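PHD-type domain-containing protein (Chaetomium thermophilum, PDB 6VHF) binds a zinc ion and, through the Cfp1 domain present here, interacts with RbBP5, probably integrating Cfp1 into the COMPASS histone H3K4 methyltransferase complex. Local coordinates at residues A14-R17 / S18-E22; A68-Q71 / F72-L76; T146-V149 / R150-R154. All coordinates share one frame; numbering follows the deposited sequence.

Interaction 1 of 3, residues A14-R17 / S18-E22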
loop_
_atom_site.group_PDB
_atom_site.type_symbol
_atom_site.label_atom_id
_atom_site.label_comp_id
_atom_site.label_asym_id
_atom_site.label_seq_id
_atom_site.Cartn_x
_atom_site.Cartn_y
_atom_site.Cartn_z
ATOM N N ALA A 14 5.272 15.315 -12.849
ATOM C CA ALA A 14 6.280 14.261 -12.902
ATOM C C ALA A 14 6.783 13.904 -11.501
ATOM O O ALA A 14 7.077 12.731 -11.212
ATOM C CB ALA A 14 7.434 14.694 -13.798
ATOM N N GLU A 15 6.895 14.904 -10.621
ATOM C CA GLU A 15 7.296 14.633 -9.246
ATOM C C GLU A 15 6.229 13.839 -8.507
ATOM O O GLU A 15 6.558 13.006 -7.662
ATOM C CB GLU A 15 7.587 15.944 -8.519
ATOM C CG GLU A 15 8.896 16.574 -8.958
ATOM C CD GLU A 15 9.077 17.993 -8.458
ATOM O OE1 GLU A 15 8.075 18.595 -8.015
ATOM O OE2 GLU A 15 10.226 18.493 -8.496
ATOM N N THR A 16 4.955 14.105 -8.798
ATOM C CA THR A 16 3.861 13.342 -8.212
ATOM C C THR A 16 3.889 11.889 -8.674
ATOM O O THR A 16 3.719 10.966 -7.867
ATOM C CB THR A 16 2.536 13.996 -8.580
ATOM O OG1 THR A 16 2.519 15.320 -8.045
ATOM C CG2 THR A 16 1.376 13.232 -7.997
ATOM N N ARG A 17 4.080 11.665 -9.977
ATOM C CA ARG A 17 4.279 10.306 -10.459
ATOM C C ARG A 17 5.386 9.612 -9.673
ATOM O O ARG A 17 5.256 8.440 -9.286
ATOM C CB ARG A 17 4.597 10.328 -11.956
ATOM C CG ARG A 17 3.363 10.555 -12.808
ATOM C CD ARG A 17 3.670 10.240 -14.249
ATOM N NE ARG A 17 4.509 11.259 -14.874
ATOM C CZ ARG A 17 5.732 11.046 -15.348
ATOM N NH1 ARG A 17 6.266 9.840 -15.271
ATOM N NH2 ARG A 17 6.400 12.036 -15.937
ATOM N N SER A 18 6.468 10.342 -9.406
ATOM C CA SER A 18 7.579 9.802 -8.643
ATOM C C SER A 18 7.114 9.337 -7.268
ATOM O O SER A 18 7.401 8.205 -6.854
ATOM C CB SER A 18 8.654 10.875 -8.518
ATOM O OG SER A 18 9.933 10.295 -8.467
ATOM N N LYS A 19 6.365 10.196 -6.553
ATOM C CA LYS A 19 5.867 9.824 -5.225
ATOM C C LYS A 19 4.920 8.634 -5.311
ATOM O O LYS A 19 4.943 7.744 -4.445
ATOM C CB LYS A 19 5.146 11.003 -4.546
ATOM C CG LYS A 19 5.913 12.353 -4.499
ATOM C CD LYS A 19 5.380 13.300 -3.374
ATOM C CE LYS A 19 5.624 14.798 -3.678
ATOM N NZ LYS A 19 4.667 15.720 -2.973
ATOM N N LEU A 20 4.072 8.607 -6.345
ATOM C CA LEU A 20 3.119 7.513 -6.486
ATOM C C LEU A 20 3.837 6.195 -6.725
ATOM O O LEU A 20 3.415 5.163 -6.199
ATOM C CB LEU A 20 2.135 7.800 -7.619
ATOM C CG LEU A 20 1.185 8.988 -7.404
ATOM C CD1 LEU A 20 0.510 9.387 -8.722
ATOM C CD2 LEU A 20 0.143 8.635 -6.353
ATOM N N SER A 21 4.930 6.212 -7.509
ATOM C CA SER A 21 5.686 4.985 -7.746
ATOM C C SER A 21 6.355 4.487 -6.471
ATOM O O SER A 21 6.371 3.273 -6.207
ATOM C CB SER A 21 6.718 5.200 -8.842
ATOM O OG SER A 21 6.036 5.474 -10.043
ATOM N N GLU A 22 6.902 5.409 -5.669
ATOM C CA GLU A 22 7.456 5.038 -4.371
ATOM C C GLU A 22 6.373 4.496 -3.438
ATOM O O GLU A 22 6.611 3.548 -2.681
ATOM C CB GLU A 22 8.164 6.243 -3.754
ATOM C CG GLU A 22 9.466 6.609 -4.473
ATOM C CD GLU A 22 9.818 8.097 -4.391
ATOM O OE1 GLU A 22 10.594 8.560 -5.258
ATOM O OE2 GLU A 22 9.330 8.805 -3.469
#

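Interaction 2 of 3, residues A68-Q71 / F72-L76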
loop_
_atom_site.group_PDB
_atom_site.type_symbol
_atom_site.label_atom_id
_atom_site.label_comp_id
_atom_site.label_asym_id
_atom_site.label_seq_id
_atom_site.Cartn_x
_atom_site.Cartn_y
_atom_site.Cartn_z
ATOM N N ALA A 68 -1.459 2.439 8.261
ATOM C CA ALA A 68 -1.018 3.795 7.946
ATOM C C ALA A 68 -0.507 3.920 6.516
ATOM O O ALA A 68 -0.662 4.983 5.904
ATOM C CB ALA A 68 0.073 4.245 8.917
ATOM N N ALA A 69 0.115 2.862 5.971
ATOM C CA ALA A 69 0.467 2.880 4.554
ATOM C C ALA A 69 -0.780 3.049 3.694
ATOM O O ALA A 69 -0.775 3.809 2.717
ATOM C CB ALA A 69 1.224 1.605 4.182
ATOM N N HIS A 70 -1.873 2.382 4.069
ATOM C CA HIS A 70 -3.124 2.521 3.328
ATOM C C HIS A 70 -3.661 3.945 3.395
ATOM O O HIS A 70 -4.264 4.433 2.430
ATOM C CB HIS A 70 -4.166 1.546 3.864
ATOM C CG HIS A 70 -5.514 1.694 3.225
ATOM N ND1 HIS A 70 -5.709 1.600 1.863
ATOM C CD2 HIS A 70 -6.733 1.946 3.760
ATOM C CE1 HIS A 70 -6.989 1.780 1.587
ATOM N NE2 HIS A 70 -7.631 1.995 2.721
ATOM N N GLN A 71 -3.488 4.621 4.531
ATOM C CA GLN A 71 -4.018 5.975 4.626
ATOM C C GLN A 71 -3.214 6.924 3.751
ATOM O O GLN A 71 -3.785 7.785 3.071
ATOM C CB GLN A 71 -4.027 6.443 6.083
ATOM C CG GLN A 71 -4.890 7.679 6.322
ATOM C CD GLN A 71 -6.385 7.392 6.217
ATOM O OE1 GLN A 71 -6.843 6.289 6.532
ATOM N NE2 GLN A 71 -7.150 8.385 5.766
ATOM N N PHE A 72 -1.887 6.757 3.736
ATOM C CA PHE A 72 -1.038 7.552 2.857
ATOM C C PHE A 72 -1.392 7.344 1.390
ATOM O O PHE A 72 -1.272 8.279 0.587
ATOM C CB PHE A 72 0.428 7.202 3.100
ATOM C CG PHE A 72 1.380 8.258 2.636
ATOM C CD1 PHE A 72 1.013 9.593 2.660
ATOM C CD2 PHE A 72 2.637 7.921 2.166
ATOM C CE1 PHE A 72 1.889 10.578 2.231
ATOM C CE2 PHE A 72 3.520 8.898 1.734
ATOM C CZ PHE A 72 3.144 10.229 1.763
ATOM N N SER A 73 -1.823 6.131 1.018
ATOM C CA SER A 73 -2.271 5.903 -0.354
ATOM C C SER A 73 -3.498 6.739 -0.661
ATOM O O SER A 73 -3.592 7.340 -1.741
ATOM C CB SER A 73 -2.574 4.428 -0.599
ATOM O OG SER A 73 -1.386 3.660 -0.584
ATOM N N LEU A 74 -4.441 6.794 0.285
ATOM C CA LEU A 74 -5.618 7.645 0.127
ATOM C C LEU A 74 -5.234 9.125 0.011
ATOM O O LEU A 74 -5.800 9.856 -0.805
ATOM C CB LEU A 74 -6.581 7.405 1.294
ATOM C CG LEU A 74 -6.994 5.946 1.487
ATOM C CD1 LEU A 74 -7.759 5.721 2.770
ATOM C CD2 LEU A 74 -7.836 5.516 0.315
ATOM N N PHE A 75 -4.272 9.580 0.818
ATOM C CA PHE A 75 -3.765 10.949 0.695
ATOM C C PHE A 75 -3.278 11.230 -0.722
ATOM O O PHE A 75 -3.713 12.195 -1.356
ATOM C CB PHE A 75 -2.644 11.175 1.717
ATOM C CG PHE A 75 -2.054 12.573 1.717
ATOM C CD1 PHE A 75 -1.229 13.017 0.679
ATOM C CD2 PHE A 75 -2.313 13.437 2.776
ATOM C CE1 PHE A 75 -0.681 14.294 0.695
ATOM C CE2 PHE A 75 -1.771 14.713 2.797
ATOM C CZ PHE A 75 -0.954 15.141 1.753
ATOM N N LEU A 76 -2.376 10.389 -1.236
ATOM C CA LEU A 76 -1.820 10.594 -2.567
ATOM C C LEU A 76 -2.853 10.423 -3.674
ATOM O O LEU A 76 -2.536 10.695 -4.833
ATOM C CB LEU A 76 -0.637 9.643 -2.802
ATOM C CG LEU A 76 0.589 9.796 -1.888
ATOM C CD1 LEU A 76 1.618 8.714 -2.159
ATOM C CD2 LEU A 76 1.232 11.169 -2.020
#

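Interaction 3 of 3, residues T146-V149 / R150-R154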
loop_
_atom_site.group_PDB
_atom_site.type_symbol
_atom_site.label_atom_id
_atom_site.label_comp_id
_atom_site.label_asym_id
_atom_site.label_seq_id
_atom_site.Cartn_x
_atom_site.Cartn_y
_atom_site.Cartn_z
ATOM N N THR A 146 -4.467 -8.209 2.241
ATOM C CA THR A 146 -4.008 -8.460 0.879
ATOM C C THR A 146 -4.860 -7.697 -0.131
ATOM O O THR A 146 -4.334 -7.052 -1.047
ATOM C CB THR A 146 -4.038 -9.957 0.576
ATOM O OG1 THR A 146 -2.976 -10.617 1.277
ATOM C CG2 THR A 146 -3.904 -10.213 -0.931
ATOM N N LYS A 147 -6.182 -7.750 0.039
ATOM C CA LYS A 147 -7.105 -7.106 -0.888
ATOM C C LYS A 147 -6.962 -5.590 -0.854
ATOM O O LYS A 147 -6.976 -4.933 -1.905
ATOM C CB LYS A 147 -8.539 -7.531 -0.547
ATOM C CG LYS A 147 -9.640 -6.853 -1.346
ATOM C CD LYS A 147 -11.023 -7.455 -1.066
ATOM C CE LYS A 147 -12.059 -6.361 -0.778
ATOM N NZ LYS A 147 -11.881 -5.145 -1.655
ATOM N N THR A 148 -6.811 -5.008 0.340
ATOM C CA THR A 148 -6.630 -3.563 0.416
ATOM C C THR A 148 -5.373 -3.123 -0.323
ATOM O O THR A 148 -5.411 -2.187 -1.132
ATOM C CB THR A 148 -6.546 -3.110 1.867
ATOM O OG1 THR A 148 -7.690 -3.585 2.579
ATOM C CG2 THR A 148 -6.498 -1.591 1.922
ATOM N N VAL A 149 -4.242 -3.786 -0.045
ATOM C CA VAL A 149 -2.962 -3.324 -0.565
ATOM C C VAL A 149 -2.902 -3.518 -2.073
ATOM O O VAL A 149 -2.524 -2.601 -2.811
ATOM C CB VAL A 149 -1.796 -4.024 0.156
ATOM C CG1 VAL A 149 -0.474 -3.603 -0.456
ATOM C CG2 VAL A 149 -1.814 -3.659 1.639
ATOM N N ARG A 150 -3.299 -4.697 -2.560
ATOM C CA ARG A 150 -3.404 -4.874 -4.006
ATOM C C ARG A 150 -4.337 -3.839 -4.625
ATOM O O ARG A 150 -4.116 -3.392 -5.758
ATOM C CB ARG A 150 -3.880 -6.284 -4.347
ATOM C CG ARG A 150 -2.798 -7.335 -4.199
ATOM C CD ARG A 150 -3.293 -8.724 -4.557
ATOM N NE ARG A 150 -3.756 -8.811 -5.939
ATOM C CZ ARG A 150 -2.954 -9.028 -6.979
ATOM N NH1 ARG A 150 -1.651 -9.172 -6.782
ATOM N NH2 ARG A 150 -3.446 -9.095 -8.213
ATOM N N HIS A 151 -5.398 -3.456 -3.908
ATOM C CA HIS A 151 -6.316 -2.472 -4.465
ATOM C C HIS A 151 -5.641 -1.108 -4.556
ATOM O O HIS A 151 -5.813 -0.387 -5.545
ATOM C CB HIS A 151 -7.602 -2.393 -3.635
ATOM C CG HIS A 151 -8.598 -1.404 -4.161
ATOM N ND1 HIS A 151 -9.286 -1.598 -5.344
ATOM C CD2 HIS A 151 -8.998 -0.197 -3.688
ATOM C CE1 HIS A 151 -10.082 -0.563 -5.563
ATOM N NE2 HIS A 151 -9.927 0.299 -4.570
ATOM N N ASP A 152 -4.845 -0.757 -3.539
ATOM C CA ASP A 152 -4.147 0.518 -3.538
ATOM C C ASP A 152 -3.126 0.596 -4.665
ATOM O O ASP A 152 -2.946 1.669 -5.271
ATOM C CB ASP A 152 -3.486 0.747 -2.181
ATOM C CG ASP A 152 -4.511 0.984 -1.055
ATOM O OD1 ASP A 152 -5.701 1.250 -1.351
ATOM O OD2 ASP A 152 -4.117 0.913 0.131
ATOM N N ILE A 153 -2.488 -0.525 -4.997
ATOM C CA ILE A 153 -1.560 -0.506 -6.117
ATOM C C ILE A 153 -2.295 -0.135 -7.393
ATOM O O ILE A 153 -1.842 0.718 -8.156
ATOM C CB ILE A 153 -0.821 -1.852 -6.234
ATOM C CG1 ILE A 153 -0.005 -2.082 -4.965
ATOM C CG2 ILE A 153 0.115 -1.854 -7.427
ATOM C CD1 ILE A 153 0.869 -3.324 -5.007
ATOM N N ARG A 154 -3.471 -0.728 -7.621
ATOM C CA ARG A 154 -4.215 -0.432 -8.842
ATOM C C ARG A 154 -4.690 1.018 -8.869
ATOM O O ARG A 154 -4.657 1.674 -9.923
ATOM C CB ARG A 154 -5.404 -1.380 -8.970
ATOM C CG ARG A 154 -5.071 -2.842 -9.224
ATOM C CD ARG A 154 -6.368 -3.659 -9.102
ATOM N NE ARG A 154 -6.396 -4.889 -9.896
ATOM C CZ ARG A 154 -6.192 -6.094 -9.377
ATOM N NH1 ARG A 154 -5.929 -6.198 -8.074
ATOM N NH2 ARG A 154 -6.250 -7.187 -10.145
#

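Interaction 1 of 3, residues A14-R17 / S18-E22
The flat groups meeting here are peptide units: Thr16 O accepts the N-H of Leu20 at 2.8 Å. In the same i to i+4 pattern of helix 4-46, Ala14 O, Glu15 O and Arg17 O accept the N-H groups of Ser18, Lys19 and Ser21. Aliphatic carbons crowd these oxygens. Leu20 CG lies 3.2 Å from Thr16 O, and Lys19 CG is 3.3 Å from Glu15 O. Thr16 and Leu20 stand side by side and point the same way. The methyl CG2 of Thr16 is anti to the backbone N, and this brings it 4.0 Å from Leu20 CD1. Thr16 OG1 turns back to hydrogen-bond Ala12 O. Both residues pack on Leu163 of helix 141-177. Arg17 also faces that helix, where its NE forms a salt bridge with Glu167. The carboxylate of Glu15 and the amine of Lys19 do not meet, with Glu15 OE1 and Lys19 NZ 6.7 Å apart. Any attraction between these two charges is therefore likely to be weak, and the contact rests on backbone bonds and one methyl pair.

Interaction 2 of 3, residues A68-Q71 / F72-L76
Phe72 N donates to Ala68 O at 3.1 Å, an i to i+4 bond of helix 64-77. This short helix packs against both long helices of the chain, 4-46 and 141-177. The Phe72 ring leads away from residues 68-71 toward Gln23. Ser73 N bonds Ala69 O, and its buried hydroxyl OG is hydrogen-bonded to Gln23 NE2. Leu74 N bonds His70 O. Its side chain then carries the contact. Leu74 CD1 sits over one face of the His70 ring in a CH-pi contact, 4.1 Å from the centroid and 28° off the ring normal. CD1 is nearest NE2 of that ring, at 3.7 Å, while Leu74 CD2 lies 4.0 Å from His70 CE1. With its CG anti to the backbone N (chi1 176°), the His70 ring is carried to where Leu74 reaches over its face. Replacing His70 by alanine is likely to leave Leu74 CD1 without the ring face it packs on and Asp152 OD2 without its ND1 partner. Leu74 CD1 also meets the amide of Gln71; that side chain bends at chi2 and crosses Leu74 obliquely. Phe75 N donates to Gln71 O at 2.9 Å.

Interaction 3 of 3, residues T146-V149 / R150-R154
Asp152 lies beside Thr148 one turn back, and its side chain can be followed outward. CB rests 3.5 Å from Val149 O. CG comes 3.3 Å from Thr148 O, the oxygen that also accepts the backbone N-H of Asp152. CG lies beside the backbone N (chi1 -69°), anti to the carbonyl carbon, which runs the carboxylate back along the helix toward Thr148. Of its two oxygens, OD1 stands 3.5 Å from Thr148 O. Both are acceptors, so no bond joins them, and the pair is probably mildly unfavourable. OD2 lies 3.6 Å from Thr148 O and beside the methyl CG2 of Thr148. OD2 of this buried carboxylate is hydrogen-bonded to His70 ND1. Thr148 presents its methyl here, while its OG1 is hydrogen-bonded to Leu144 O. The segments are successive turns of helix 141-177, which runs antiparallel to helix 4-46 and packs against it and helix 64-77. Val149 touches Cys27 and Leu31 of helix 4-46 and Val66 of helix 64-77. Its carbonyl oxygen receives Ile153 N, and Ile153 CG1 lies 3.4 Å from the same oxygen. Ile153 also reaches Cys27. On another side of the helix Arg150 runs alongside Thr146. Arg150 CB is 3.4 Å from Thr146 O, and further out Arg150 CD meets Thr146 CG2 at 4.0 Å. The arginine chain bends at chi3, about the CG-CD bond. Thr146 OG1 is hydrogen-bonded to Gly142 O.

In the fold
Each interaction lies on a different helix, and the three helices pack together. Interactions 2 and 3 have centres 11 Å apart and are joined by His70 ND1 and Asp152 OD2, 2.5 Å apart in a probable hydrogen bond. Interactions 1 and 2 are 14 Å apart between centres. They meet by packing, with Leu20 CD2 3.7 Å from Leu76 O. Interactions 1 and 3 do not touch; their nearest atoms are about 7 Å apart. All three lie away from the zinc ion. Cys57 binds it from the link between helices 4-46 and 64-77. Cys130, Cys135 and His138 bind it from the chain just before helix 141-177.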